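Local coordinates for glycosaminoglycan xylosylkinase (Hydra vulgaris, PDB 5XOM), which probably phosphorylates the xylose of the glycosaminoglycan-protein linkage region, as a sugar kinase of the Fam20 family, at residues A[74-80]-A[152-156]; A[88-94]-A[187-193]; A[115-119]-A[352-357]; A[147-151]-A[291-297]; A[329-333]-A[368-372]. All coordinates share one frame; numbering follows the deposited sequence.

Contact 4 lies deepest, its centre about 6 Å from the centre of the chain. Its first segment runs on directly into residues 152-156 of contact 1, so a single stretch of chain serves both. Contact 1 also touches contact 3: I352 CG2 lies 3.5 Å from R156 N. Contacts 2 and 5 sit on opposite sides of the chain's centre, with their own centres about 38 Å apart. Each comes within about 6 Å of contact 4, measured between nearest atoms. Contact 4 carries the HLDN sequence, which probably matches the DFG region of other kinases. The side chain of M291 is about 12 Å from a sugar of a protein-attached glycan, not a pocket ligand.

Contact 1 (A[74-80]-A[152-156])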
# COMPACT_ATOMS: atom_id res chain seq x y z
N LEU A 74 0.02 10.71 8.38
CA LEU A 74 0.93 11.68 8.99
C LEU A 74 0.61 13.11 8.56
O LEU A 74 0.64 14.04 9.38
CB LEU A 74 2.38 11.33 8.63
CG LEU A 74 2.91 9.97 9.11
CD1 LEU A 74 4.39 9.81 8.73
CD2 LEU A 74 2.72 9.84 10.62
N LYS A 75 0.29 13.30 7.28
CA LYS A 75 -0.06 14.63 6.80
C LYS A 75 -1.30 15.16 7.52
O LYS A 75 -1.36 16.35 7.87
CB LYS A 75 -0.30 14.60 5.29
CG LYS A 75 -0.60 15.96 4.66
CD LYS A 75 -0.80 15.80 3.16
CE LYS A 75 -1.14 17.12 2.50
NZ LYS A 75 -0.03 18.09 2.69
N ALA A 76 -2.29 14.30 7.75
CA ALA A 76 -3.49 14.75 8.45
C ALA A 76 -3.18 15.10 9.90
O ALA A 76 -3.69 16.10 10.42
CB ALA A 76 -4.57 13.68 8.38
N MET A 77 -2.37 14.28 10.57
CA MET A 77 -1.94 14.61 11.93
C MET A 77 -1.21 15.94 11.96
O MET A 77 -1.34 16.72 12.92
CB MET A 77 -1.04 13.51 12.51
CG MET A 77 -1.71 12.15 12.70
SD MET A 77 -0.47 10.87 12.96
CE MET A 77 0.19 11.34 14.57
N SER A 78 -0.41 16.22 10.93
CA SER A 78 0.41 17.42 10.92
C SER A 78 -0.44 18.68 10.83
O SER A 78 -0.09 19.70 11.43
CB SER A 78 1.39 17.35 9.76
OG SER A 78 1.97 18.62 9.52
N SER A 79 -1.57 18.63 10.12
CA SER A 79 -2.33 19.84 9.81
C SER A 79 -3.72 19.91 10.42
O SER A 79 -4.32 20.99 10.39
CB SER A 79 -2.44 20.02 8.29
OG SER A 79 -3.11 18.92 7.71
N ALA A 80 -4.25 18.82 10.98
CA ALA A 80 -5.62 18.83 11.48
C ALA A 80 -5.81 19.86 12.58
O ALA A 80 -4.94 20.07 13.44
CB ALA A 80 -6.00 17.44 12.01
N PRO A 152 1.45 5.66 14.56
CA PRO A 152 2.04 6.83 13.85
C PRO A 152 2.34 8.01 14.78
O PRO A 152 1.56 8.35 15.67
CB PRO A 152 0.96 7.19 12.82
CG PRO A 152 0.25 5.90 12.55
CD PRO A 152 0.43 4.98 13.75
N VAL A 153 3.49 8.64 14.54
CA VAL A 153 3.96 9.81 15.29
C VAL A 153 4.37 10.90 14.31
O VAL A 153 5.06 10.63 13.32
CB VAL A 153 5.14 9.45 16.21
CG1 VAL A 153 5.56 10.66 17.04
CG2 VAL A 153 4.80 8.25 17.11
N VAL A 154 4.00 12.14 14.61
CA VAL A 154 4.44 13.28 13.81
C VAL A 154 4.92 14.40 14.73
O VAL A 154 4.37 14.61 15.82
CB VAL A 154 3.32 13.79 12.87
CG1 VAL A 154 2.38 14.75 13.59
CG2 VAL A 154 3.92 14.46 11.69
N GLY A 155 5.96 15.11 14.29
CA GLY A 155 6.36 16.33 14.95
C GLY A 155 5.49 17.49 14.52
O GLY A 155 4.94 17.52 13.41
N ARG A 156 5.33 18.46 15.42
CA ARG A 156 4.50 19.60 15.07
C ARG A 156 4.81 20.79 15.96
O ARG A 156 5.07 20.61 17.15
CB ARG A 156 3.03 19.24 15.19
CG ARG A 156 2.10 20.36 14.83
CD ARG A 156 0.70 19.80 14.61
NE ARG A 156 -0.32 20.82 14.68
CZ ARG A 156 -1.61 20.60 14.44
NH1 ARG A 156 -2.06 19.38 14.12
NH2 ARG A 156 -2.48 21.60 14.52
O HOH W 1 3.36 19.33 11.85
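R156 reaches from strand 153-156 to the C-terminal end of helix 74-79 and binds M77 O in the last turn and A80 O just past the helix. Its NH1 donates to M77 O at 3.0 Å and also to A80 O, in that carbonyl's plane and on a lone pair. NH2 adds a second bond to A80 O at 3.1 Å, so the guanidinium takes this oxygen end-on with two nitrogens. M77 O and A80 O both lie at the edge of the group. S78 O sits over one face, 3.3 Å from R156 CD, and is not hydrogen-bonded to the group. The side chain leaves anti to the backbone N (chi1 -180°) and stays extended to NE, which gives it the span to the helix.

The other end of the contact is mostly apolar. M77 bends at chi3 (68°), and its CE comes 3.5 Å from P152 O. V154 CG1 packs 3.8 Å from M77 CB, and L74 CD2 lies 3.9 Å from P152 CB. Between the two ends a water joins S78 OG to G155 O.

Further out, E163 forms a salt bridge with R156 NH2. F45 of the second subunit packs on L74, S78 and V154. A leucine in place of R156 would probably leave M77 O and A80 O without these donors and E163 without its positive mate. An arginine from the edge strand thus binds carbonyls at the C-terminal end of the helix. The positive group faces the negative end of the helix dipole, which would probably add to the attraction between helix and strand.

Contact 2 (A[88-94]-A[187-193]); sequences GYKGTQL and YGKCLYC
Y89 and K189 lie side by side and point the same way. Y89 chi1 (-72°) turns the ring so that one face meets K189 CB, a CH-pi contact 4.2 Å from the ring centroid. K189 chi1 (-67°) sends its chain along the ring, and K189 CD comes 3.6 Å from Y89 OH. Farther on, L94 turns CG away from its backbone N, and its methyls lie over Y187 and G188. Its CD1 is 3.4 Å from Y187 O and 3.5 Å from G188 CA, leaving no room for a side chain on G188. L94 CB also touches C193 SG at 3.8 Å. An alanine in place of L94 would probably open a gap over Y187 and G188.

C190 puts SG between its backbone N and carbonyl carbon (chi1 77°). It bonds C193 SG at 2.0 Å, closing the type I turn 190-193, and it lies against T92 O. T92 OG1 meets the edge of the Y192 ring, 3.2 Å from CD2.

Residues 88-94, between strands 82-86 and 96-100, are probably the counterpart of the kinase glycine-rich loop. Only one hydrogen bond crosses, backbone to backbone: L191 N donates to G91 O at 3.1 Å. The rest is van der Waals contact, much of it carbon or sulfur against carbonyl oxygen, plus a CA-H...O contact from Y89 to K189 O. The disulfide fixes the turn on which this loop packs.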
# COMPACT_ATOMS: atom_id res chain seq x y z
N GLY A 88 -4.28 14.76 32.20
CA GLY A 88 -4.78 13.82 33.18
C GLY A 88 -3.97 13.78 34.47
O GLY A 88 -2.83 14.26 34.55
N TYR A 89 -4.57 13.17 35.49
CA TYR A 89 -3.92 12.98 36.78
C TYR A 89 -3.09 11.71 36.82
O TYR A 89 -2.18 11.59 37.66
CB TYR A 89 -4.95 12.93 37.91
CG TYR A 89 -5.61 14.26 38.25
CD1 TYR A 89 -5.03 15.13 39.17
CD2 TYR A 89 -6.82 14.62 37.67
CE1 TYR A 89 -5.63 16.33 39.49
CE2 TYR A 89 -7.43 15.83 37.99
CZ TYR A 89 -6.83 16.68 38.90
OH TYR A 89 -7.44 17.88 39.21
N LYS A 90 -3.39 10.76 35.94
CA LYS A 90 -2.71 9.48 35.90
C LYS A 90 -1.38 9.61 35.16
O LYS A 90 -1.21 10.45 34.27
CB LYS A 90 -3.58 8.44 35.21
CG LYS A 90 -3.94 8.75 33.75
CD LYS A 90 -5.12 9.72 33.61
CE LYS A 90 -5.40 10.04 32.15
NZ LYS A 90 -6.57 10.94 32.02
N GLY A 91 -0.43 8.76 35.54
CA GLY A 91 0.84 8.69 34.86
C GLY A 91 1.93 9.46 35.58
O GLY A 91 1.71 10.16 36.57
N THR A 92 3.14 9.30 35.04
CA THR A 92 4.34 9.89 35.59
C THR A 92 4.86 11.07 34.79
O THR A 92 5.68 11.84 35.29
CB THR A 92 5.44 8.83 35.65
OG1 THR A 92 6.72 9.45 35.86
CG2 THR A 92 5.48 8.04 34.34
N GLN A 93 4.38 11.23 33.55
CA GLN A 93 4.99 12.13 32.58
C GLN A 93 4.04 13.25 32.21
O GLN A 93 2.82 13.05 32.10
CB GLN A 93 5.42 11.36 31.34
CG GLN A 93 6.53 10.36 31.64
CD GLN A 93 7.76 11.03 32.23
OE1 GLN A 93 8.24 12.04 31.72
NE2 GLN A 93 8.26 10.47 33.33
N LEU A 94 4.59 14.45 32.00
CA LEU A 94 3.78 15.57 31.55
C LEU A 94 3.44 15.39 30.08
O LEU A 94 4.34 15.18 29.25
CB LEU A 94 4.51 16.89 31.78
CG LEU A 94 3.84 18.13 31.21
CD1 LEU A 94 2.43 18.24 31.75
CD2 LEU A 94 4.64 19.37 31.60
N TYR A 187 2.36 22.92 33.07
CA TYR A 187 2.99 21.89 33.89
C TYR A 187 2.13 20.67 34.20
O TYR A 187 2.64 19.74 34.82
CB TYR A 187 3.51 22.49 35.21
CG TYR A 187 2.47 23.10 36.11
CD1 TYR A 187 1.75 22.31 37.00
CD2 TYR A 187 2.23 24.47 36.11
CE1 TYR A 187 0.80 22.86 37.85
CE2 TYR A 187 1.29 25.03 36.95
CZ TYR A 187 0.58 24.22 37.82
OH TYR A 187 -0.37 24.78 38.66
N GLY A 188 0.85 20.65 33.81
CA GLY A 188 0.03 19.44 33.93
C GLY A 188 -0.35 19.08 35.36
O GLY A 188 -0.11 19.83 36.31
N LYS A 189 -0.99 17.91 35.50
CA LYS A 189 -1.45 17.43 36.80
C LYS A 189 -1.09 15.97 37.08
O LYS A 189 -1.73 15.33 37.93
CB LYS A 189 -2.96 17.62 36.93
CG LYS A 189 -3.35 19.08 36.98
CD LYS A 189 -4.85 19.28 37.10
CE LYS A 189 -5.14 20.75 37.32
NZ LYS A 189 -4.44 21.21 38.56
N CYS A 190 -0.07 15.44 36.42
CA CYS A 190 0.39 14.06 36.63
C CYS A 190 1.09 13.94 37.98
O CYS A 190 1.25 14.91 38.72
CB CYS A 190 1.31 13.65 35.48
SG CYS A 190 2.97 14.35 35.62
N LEU A 191 1.51 12.71 38.32
CA LEU A 191 2.05 12.43 39.65
C LEU A 191 3.24 13.33 39.97
O LEU A 191 3.33 13.90 41.07
CB LEU A 191 2.48 10.98 39.77
CG LEU A 191 1.45 9.85 39.76
CD1 LEU A 191 2.18 8.50 39.72
CD2 LEU A 191 0.48 9.98 40.93
N TYR A 192 4.19 13.45 39.04
CA TYR A 192 5.38 14.26 39.27
C TYR A 192 5.25 15.65 38.66
O TYR A 192 6.21 16.42 38.70
CB TYR A 192 6.61 13.57 38.70
CG TYR A 192 6.84 12.19 39.28
CD1 TYR A 192 6.64 11.96 40.63
CD2 TYR A 192 7.24 11.14 38.49
CE1 TYR A 192 6.84 10.70 41.17
CE2 TYR A 192 7.44 9.87 39.04
CZ TYR A 192 7.24 9.66 40.38
OH TYR A 192 7.44 8.41 40.92
N CYS A 193 4.08 15.98 38.14
CA CYS A 193 3.88 17.28 37.52
C CYS A 193 3.81 18.36 38.59
O CYS A 193 3.11 18.21 39.60
CB CYS A 193 2.61 17.26 36.67
SG CYS A 193 2.79 16.33 35.11

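Contact 3 (A[115-119]-A[352-357])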
# COMPACT_ATOMS: atom_id res chain seq x y z
N TYR A 115 13.99 18.86 26.19
CA TYR A 115 15.45 18.91 26.19
C TYR A 115 15.92 19.43 24.84
O TYR A 115 15.20 19.37 23.84
CB TYR A 115 16.09 17.53 26.40
CG TYR A 115 15.80 16.82 27.70
CD1 TYR A 115 16.36 17.26 28.90
CD2 TYR A 115 15.00 15.70 27.73
CE1 TYR A 115 16.11 16.60 30.09
CE2 TYR A 115 14.74 15.04 28.92
CZ TYR A 115 15.30 15.49 30.09
OH TYR A 115 15.04 14.83 31.27
N SER A 116 17.15 19.93 24.82
CA SER A 116 17.83 20.15 23.56
C SER A 116 18.14 18.82 22.87
O SER A 116 18.22 17.77 23.51
CB SER A 116 19.15 20.91 23.77
OG SER A 116 18.93 22.13 24.44
N ARG A 117 18.36 18.89 21.55
CA ARG A 117 18.67 17.68 20.80
C ARG A 117 19.97 17.04 21.26
O ARG A 117 20.12 15.82 21.18
CB ARG A 117 18.80 17.97 19.31
CG ARG A 117 17.50 18.34 18.65
CD ARG A 117 16.58 17.10 18.45
NE ARG A 117 15.56 17.44 17.48
CZ ARG A 117 14.47 18.12 17.80
NH1 ARG A 117 14.24 18.52 19.04
NH2 ARG A 117 13.59 18.41 16.86
N ASN A 118 20.90 17.84 21.77
CA ASN A 118 22.21 17.32 22.14
C ASN A 118 22.37 17.09 23.63
O ASN A 118 23.49 16.88 24.10
CB ASN A 118 23.31 18.25 21.61
CG ASN A 118 23.26 19.62 22.25
OD1 ASN A 118 22.27 19.99 22.88
ND2 ASN A 118 24.33 20.38 22.09
N LYS A 119 21.28 17.12 24.39
CA LYS A 119 21.37 16.82 25.82
C LYS A 119 21.84 15.38 26.03
O LYS A 119 21.34 14.45 25.41
CB LYS A 119 20.01 17.01 26.49
CG LYS A 119 20.04 16.79 28.00
CD LYS A 119 20.91 17.84 28.66
CE LYS A 119 20.59 18.04 30.14
NZ LYS A 119 21.21 17.02 31.02
N ILE A 352 9.61 18.73 12.18
CA ILE A 352 10.51 19.32 13.16
C ILE A 352 11.93 18.77 13.02
O ILE A 352 12.76 18.96 13.90
CB ILE A 352 9.98 19.16 14.60
CG1 ILE A 352 10.09 17.71 15.07
CG2 ILE A 352 8.53 19.66 14.69
CD1 ILE A 352 9.71 17.53 16.53
N TYR A 353 12.23 18.13 11.89
CA TYR A 353 13.58 17.66 11.55
C TYR A 353 14.62 18.79 11.62
O TYR A 353 14.31 19.92 11.23
CB TYR A 353 13.55 17.04 10.15
CG TYR A 353 14.88 16.52 9.65
CD1 TYR A 353 15.28 15.22 9.94
CD2 TYR A 353 15.72 17.32 8.87
CE1 TYR A 353 16.49 14.73 9.48
CE2 TYR A 353 16.93 16.84 8.41
CZ TYR A 353 17.31 15.54 8.72
OH TYR A 353 18.52 15.06 8.26
N PRO A 354 15.86 18.49 12.05
CA PRO A 354 16.47 17.21 12.50
C PRO A 354 15.83 16.60 13.75
O PRO A 354 15.50 17.31 14.70
CB PRO A 354 17.93 17.58 12.80
CG PRO A 354 18.13 18.97 12.35
CD PRO A 354 16.83 19.60 12.02
N ILE A 355 15.67 15.28 13.72
CA ILE A 355 15.05 14.54 14.82
C ILE A 355 16.10 14.01 15.79
O ILE A 355 15.92 14.06 17.01
CB ILE A 355 14.18 13.40 14.25
CG1 ILE A 355 13.12 13.95 13.29
CG2 ILE A 355 13.55 12.60 15.38
CD1 ILE A 355 12.23 15.02 13.88
N LEU A 356 17.21 13.49 15.26
CA LEU A 356 18.29 12.95 16.06
C LEU A 356 19.60 13.60 15.66
O LEU A 356 19.81 13.96 14.49
CB LEU A 356 18.44 11.42 15.89
CG LEU A 356 17.29 10.51 16.30
CD1 LEU A 356 17.54 9.07 15.82
CD2 LEU A 356 17.11 10.55 17.81
N THR A 357 20.50 13.75 16.63
CA THR A 357 21.86 14.16 16.32
C THR A 357 22.59 13.02 15.63
O THR A 357 22.21 11.85 15.73
CB THR A 357 22.63 14.53 17.59
OG1 THR A 357 22.68 13.39 18.46
CG2 THR A 357 21.96 15.68 18.32
O HOH W 2 19.00 13.89 19.34
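The R117 guanidinium takes its hydrogen-bond partners from residues 352-357 at its edge. P354 O lies close to its plane and is taken side-on by two nitrogens: NE donates at 2.8 Å and NH2 at 3.1 Å. I352 O is also in plane, but its bond from NH2 is weak. I355 O lies obliquely, 3.4 Å from NE, at an angle too poor for a hydrogen bond. The chain reaches this place by a bend at chi2 (-74°), which turns the group across the 352-357 loop. I352 CD1 packs 4.0 Å from R117 NH2.

At the other end, T357 CG2 packs 3.4 Å from R117 O. A water accepts from T357 N and donates to R117 O, joining the two backbones. Outside the segments, E207 forms a salt bridge with R117 NH2, so the charge has a mate on strand 205-212.

R117 stands in a type I turn from S116 to K119. The loop it grips has a cis peptide bond before P354. It ends at T357, the N-cap of helix 358-382; T357 OG1 makes a weak bond to H360 N. The contact is thus an arginine tying a beta turn to the cis-proline loop that leads into a capped helix.

Contact 4 (A[147-151]-A[291-297]); sequences FYRAP and MVIHLDN
H294 sets CG beside its backbone N (chi1 -63°), which turns one face of its ring to R149 CB, a CH-pi contact 4.1 Å from the ring centroid. R149 chi1 (-56°) sends its own chain on toward M291. H294 is the centre of an inverse gamma turn, in a sequence HLDN that probably corresponds to the DFG region of other kinases. The turn is tied to the 147-151 loop by H294 N, which donates to R149 O at 2.8 Å from above the carbonyl plane.

F147 packs on both groups. It and H294 form an offset edge-to-face pair with planes at 88°, the edge of the histidine meeting the phenylalanine face. F147 CD1 also lies over the centre of the R149 guanidinium. R149 runs extended to NE, which donates to F147 O at 3.2 Å. M291 crosses this chain, and M291 SD lies 3.5 Å from R149 CG and from R149 NE.

Outside partners hold the polar ends. D265 forms a salt bridge with R149 NH1. D142 and T266 bond H294 at ND1 and NE2, and F269 stacks on the ring, so its rotation is fixed. R278 bonds N297 OD1.

Further along, P151 CG meets L295 CD1 at 3.8 Å. A water accepts from R149 NH1 and donates to V292 O. N297 ND2 donates to H294 O at 2.9 Å, coming from above the plane of that carbonyl.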
# COMPACT_ATOMS: atom_id res chain seq x y z
N PHE A 147 9.02 -4.12 11.93
CA PHE A 147 8.19 -4.55 13.05
C PHE A 147 6.74 -4.11 12.85
O PHE A 147 5.81 -4.90 13.08
CB PHE A 147 8.74 -4.02 14.37
CG PHE A 147 10.01 -4.69 14.82
CD1 PHE A 147 10.11 -6.07 14.82
CD2 PHE A 147 11.09 -3.94 15.25
CE1 PHE A 147 11.28 -6.70 15.24
CE2 PHE A 147 12.26 -4.56 15.67
CZ PHE A 147 12.35 -5.94 15.66
N TYR A 148 6.52 -2.86 12.45
CA TYR A 148 5.19 -2.30 12.19
C TYR A 148 4.27 -2.41 13.41
O TYR A 148 3.07 -2.67 13.28
CB TYR A 148 4.55 -2.95 10.95
CG TYR A 148 5.34 -2.70 9.67
CD1 TYR A 148 5.38 -1.43 9.09
CD2 TYR A 148 6.06 -3.72 9.05
CE1 TYR A 148 6.11 -1.19 7.94
CE2 TYR A 148 6.79 -3.48 7.89
CZ TYR A 148 6.81 -2.22 7.34
OH TYR A 148 7.54 -1.98 6.20
N ARG A 149 4.82 -2.17 14.60
CA ARG A 149 4.09 -2.28 15.86
C ARG A 149 3.96 -0.97 16.61
O ARG A 149 3.57 -0.99 17.79
CB ARG A 149 4.79 -3.28 16.77
CG ARG A 149 4.92 -4.57 16.10
CD ARG A 149 5.78 -5.57 16.81
NE ARG A 149 6.13 -6.53 15.79
CZ ARG A 149 6.84 -7.62 15.97
NH1 ARG A 149 7.31 -7.97 17.18
NH2 ARG A 149 7.08 -8.39 14.93
N ALA A 150 4.32 0.15 16.00
CA ALA A 150 4.29 1.45 16.65
C ALA A 150 3.21 2.33 16.02
O ALA A 150 3.12 2.39 14.79
CB ALA A 150 5.65 2.14 16.53
N PRO A 151 2.39 3.00 16.82
CA PRO A 151 1.39 3.91 16.29
C PRO A 151 2.09 5.13 15.58
O PRO A 151 3.18 5.51 16.00
CB PRO A 151 0.59 4.38 17.50
CG PRO A 151 1.14 3.67 18.67
CD PRO A 151 2.37 2.93 18.30
N MET A 291 -0.25 -9.46 19.96
CA MET A 291 1.04 -8.86 19.64
C MET A 291 1.39 -7.78 20.65
O MET A 291 0.55 -6.92 20.96
CB MET A 291 1.06 -8.26 18.23
CG MET A 291 2.41 -7.64 17.85
SD MET A 291 2.68 -7.31 16.09
CE MET A 291 1.69 -5.87 15.90
N VAL A 292 2.63 -7.81 21.15
CA VAL A 292 3.15 -6.73 21.97
C VAL A 292 3.46 -5.53 21.08
O VAL A 292 4.13 -5.67 20.05
CB VAL A 292 4.40 -7.18 22.74
CG1 VAL A 292 4.95 -6.06 23.62
CG2 VAL A 292 4.11 -8.45 23.54
N ILE A 293 2.94 -4.36 21.45
CA ILE A 293 3.06 -3.18 20.60
C ILE A 293 4.10 -2.25 21.19
O ILE A 293 4.36 -2.24 22.39
CB ILE A 293 1.71 -2.45 20.39
CG1 ILE A 293 1.09 -2.04 21.73
CG2 ILE A 293 0.75 -3.31 19.58
CD1 ILE A 293 -0.15 -1.20 21.57
N HIS A 294 4.71 -1.45 20.31
CA HIS A 294 5.73 -0.48 20.69
C HIS A 294 5.04 0.85 20.97
O HIS A 294 5.07 1.81 20.19
CB HIS A 294 6.78 -0.35 19.60
CG HIS A 294 7.54 -1.65 19.37
ND1 HIS A 294 8.20 -1.92 18.17
CD2 HIS A 294 7.72 -2.73 20.18
CE1 HIS A 294 8.76 -3.11 18.27
NE2 HIS A 294 8.48 -3.61 19.47
N LEU A 295 4.42 0.91 22.14
CA LEU A 295 3.67 2.08 22.58
C LEU A 295 4.42 2.75 23.73
O LEU A 295 4.96 2.07 24.61
CB LEU A 295 2.25 1.67 22.98
CG LEU A 295 1.31 2.72 23.56
CD1 LEU A 295 1.11 3.78 22.51
CD2 LEU A 295 -0.01 2.04 23.89
N ASP A 296 4.50 4.08 23.67
CA ASP A 296 5.29 4.90 24.59
C ASP A 296 6.77 4.53 24.50
O ASP A 296 7.29 3.79 25.35
CB ASP A 296 4.79 4.77 26.03
CG ASP A 296 5.50 5.73 26.99
OD1 ASP A 296 5.02 5.86 28.15
OD2 ASP A 296 6.51 6.37 26.61
N ASN A 297 7.46 5.06 23.50
CA ASN A 297 8.87 4.78 23.28
C ASN A 297 9.75 5.99 23.60
O ASN A 297 10.89 6.06 23.13
CB ASN A 297 9.11 4.31 21.85
CG ASN A 297 8.15 3.21 21.43
OD1 ASN A 297 7.98 2.22 22.13
ND2 ASN A 297 7.51 3.39 20.27
O HOH W 3 6.49 -7.19 19.89

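Contact 5 (A[329-333]-A[368-372]); sequences LKIAT and LLLVQ
L368 packs its branched end against three residues of helix 329-333. It leaves the backbone with CG anti to N (chi1 175°), so CG and both methyls meet the other helix. T333 crosses it at a slant: its CG2 comes 3.6 Å from L368 CG and also touches CD2. A332 offers only CB, 4.1 Å from L368 CD2. L329 slides past L368 in the opposite direction, and the two meet through L329 CD2 and L368 CD1 at 4.2 Å.

L329 has a second partner. Its other methyl, CD1, lies 3.9 Å from V371 CG1, and these two side chains cross at about a right angle. L329 therefore splits its branches between L368 and V371, two positions on one face of the second helix.

T333 divides its groups by chemistry. Its chi1 of 51° puts the methyl against the leucine. OG1 stays with its own helix, donating to K330 O (3.0 Å) and approaching from above the plane of that carbonyl. Q372 reaches out with an extended chain, and its OE1 stops 4.0 Å from T333 OG1. No hydrogen bond crosses between the segments, so the contact rests mainly on methyl packing, with the L368 CG methine.

The helix axes are 10.7 Å apart at closest approach and their directions differ by 131°, a steep crossing closer to antiparallel than to parallel. Helix 339-347 lies between the two in sequence. Helix 259-273 adjoins both: I268 touches L329, and F271 touches L370 and V371. The contact thus joins helices 323-334 and 358-382 beside helix 259-273 in the helical part of the kinase fold.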
# COMPACT_ATOMS: atom_id res chain seq x y z
N LEU A 329 17.20 -8.31 10.21
CA LEU A 329 18.42 -7.81 10.84
C LEU A 329 19.64 -8.07 9.98
O LEU A 329 20.58 -7.27 9.97
CB LEU A 329 18.62 -8.44 12.22
CG LEU A 329 17.67 -8.03 13.35
CD1 LEU A 329 18.10 -8.68 14.65
CD2 LEU A 329 17.60 -6.53 13.50
N LYS A 330 19.66 -9.19 9.25
CA LYS A 330 20.83 -9.50 8.44
C LYS A 330 20.85 -8.68 7.16
O LYS A 330 21.92 -8.29 6.70
CB LYS A 330 20.84 -10.99 8.11
CG LYS A 330 21.08 -11.87 9.32
CD LYS A 330 22.12 -12.94 9.03
CE LYS A 330 21.98 -13.51 7.63
NZ LYS A 330 20.78 -14.38 7.45
N ILE A 331 19.67 -8.38 6.60
CA ILE A 331 19.58 -7.44 5.49
C ILE A 331 20.03 -6.05 5.92
O ILE A 331 20.68 -5.33 5.15
CB ILE A 331 18.14 -7.42 4.94
CG1 ILE A 331 17.84 -8.74 4.22
CG2 ILE A 331 17.92 -6.22 4.03
CD1 ILE A 331 16.40 -8.87 3.76
N ALA A 332 19.72 -5.66 7.16
CA ALA A 332 20.07 -4.32 7.62
C ALA A 332 21.58 -4.15 7.77
O ALA A 332 22.12 -3.09 7.46
CB ALA A 332 19.36 -4.02 8.94
N THR A 333 22.28 -5.20 8.23
CA THR A 333 23.72 -5.12 8.39
C THR A 333 24.47 -5.23 7.07
O THR A 333 25.61 -4.75 6.98
CB THR A 333 24.23 -6.21 9.34
OG1 THR A 333 23.73 -7.48 8.91
CG2 THR A 333 23.79 -5.96 10.76
N LEU A 368 23.44 -2.05 16.46
CA LEU A 368 23.03 -3.13 15.56
C LEU A 368 24.11 -4.21 15.50
O LEU A 368 23.80 -5.41 15.54
CB LEU A 368 22.72 -2.57 14.17
CG LEU A 368 22.39 -3.57 13.06
CD1 LEU A 368 21.24 -4.48 13.47
CD2 LEU A 368 22.04 -2.83 11.78
N LEU A 369 25.38 -3.81 15.44
CA LEU A 369 26.46 -4.79 15.48
C LEU A 369 26.49 -5.53 16.81
O LEU A 369 26.80 -6.72 16.86
CB LEU A 369 27.81 -4.13 15.21
CG LEU A 369 28.02 -3.57 13.81
CD1 LEU A 369 29.42 -2.99 13.67
CD2 LEU A 369 27.76 -4.64 12.75
N LEU A 370 26.23 -4.82 17.91
CA LEU A 370 26.18 -5.49 19.21
C LEU A 370 25.04 -6.51 19.27
O LEU A 370 25.17 -7.53 19.95
CB LEU A 370 26.05 -4.46 20.33
CG LEU A 370 27.18 -3.43 20.46
CD1 LEU A 370 26.82 -2.37 21.49
CD2 LEU A 370 28.51 -4.12 20.82
N VAL A 371 23.93 -6.24 18.57
CA VAL A 371 22.85 -7.22 18.49
C VAL A 371 23.31 -8.45 17.72
O VAL A 371 23.10 -9.59 18.16
CB VAL A 371 21.61 -6.59 17.82
CG1 VAL A 371 20.60 -7.67 17.44
CG2 VAL A 371 20.98 -5.59 18.75
N GLN A 372 23.97 -8.24 16.58
CA GLN A 372 24.50 -9.35 15.80
C GLN A 372 25.45 -10.20 16.62
O GLN A 372 25.40 -11.44 16.56
CB GLN A 372 25.18 -8.81 14.54
CG GLN A 372 25.78 -9.86 13.63
CD GLN A 372 26.33 -9.26 12.35
OE1 GLN A 372 26.03 -9.71 11.24
NE2 GLN A 372 27.17 -8.24 12.49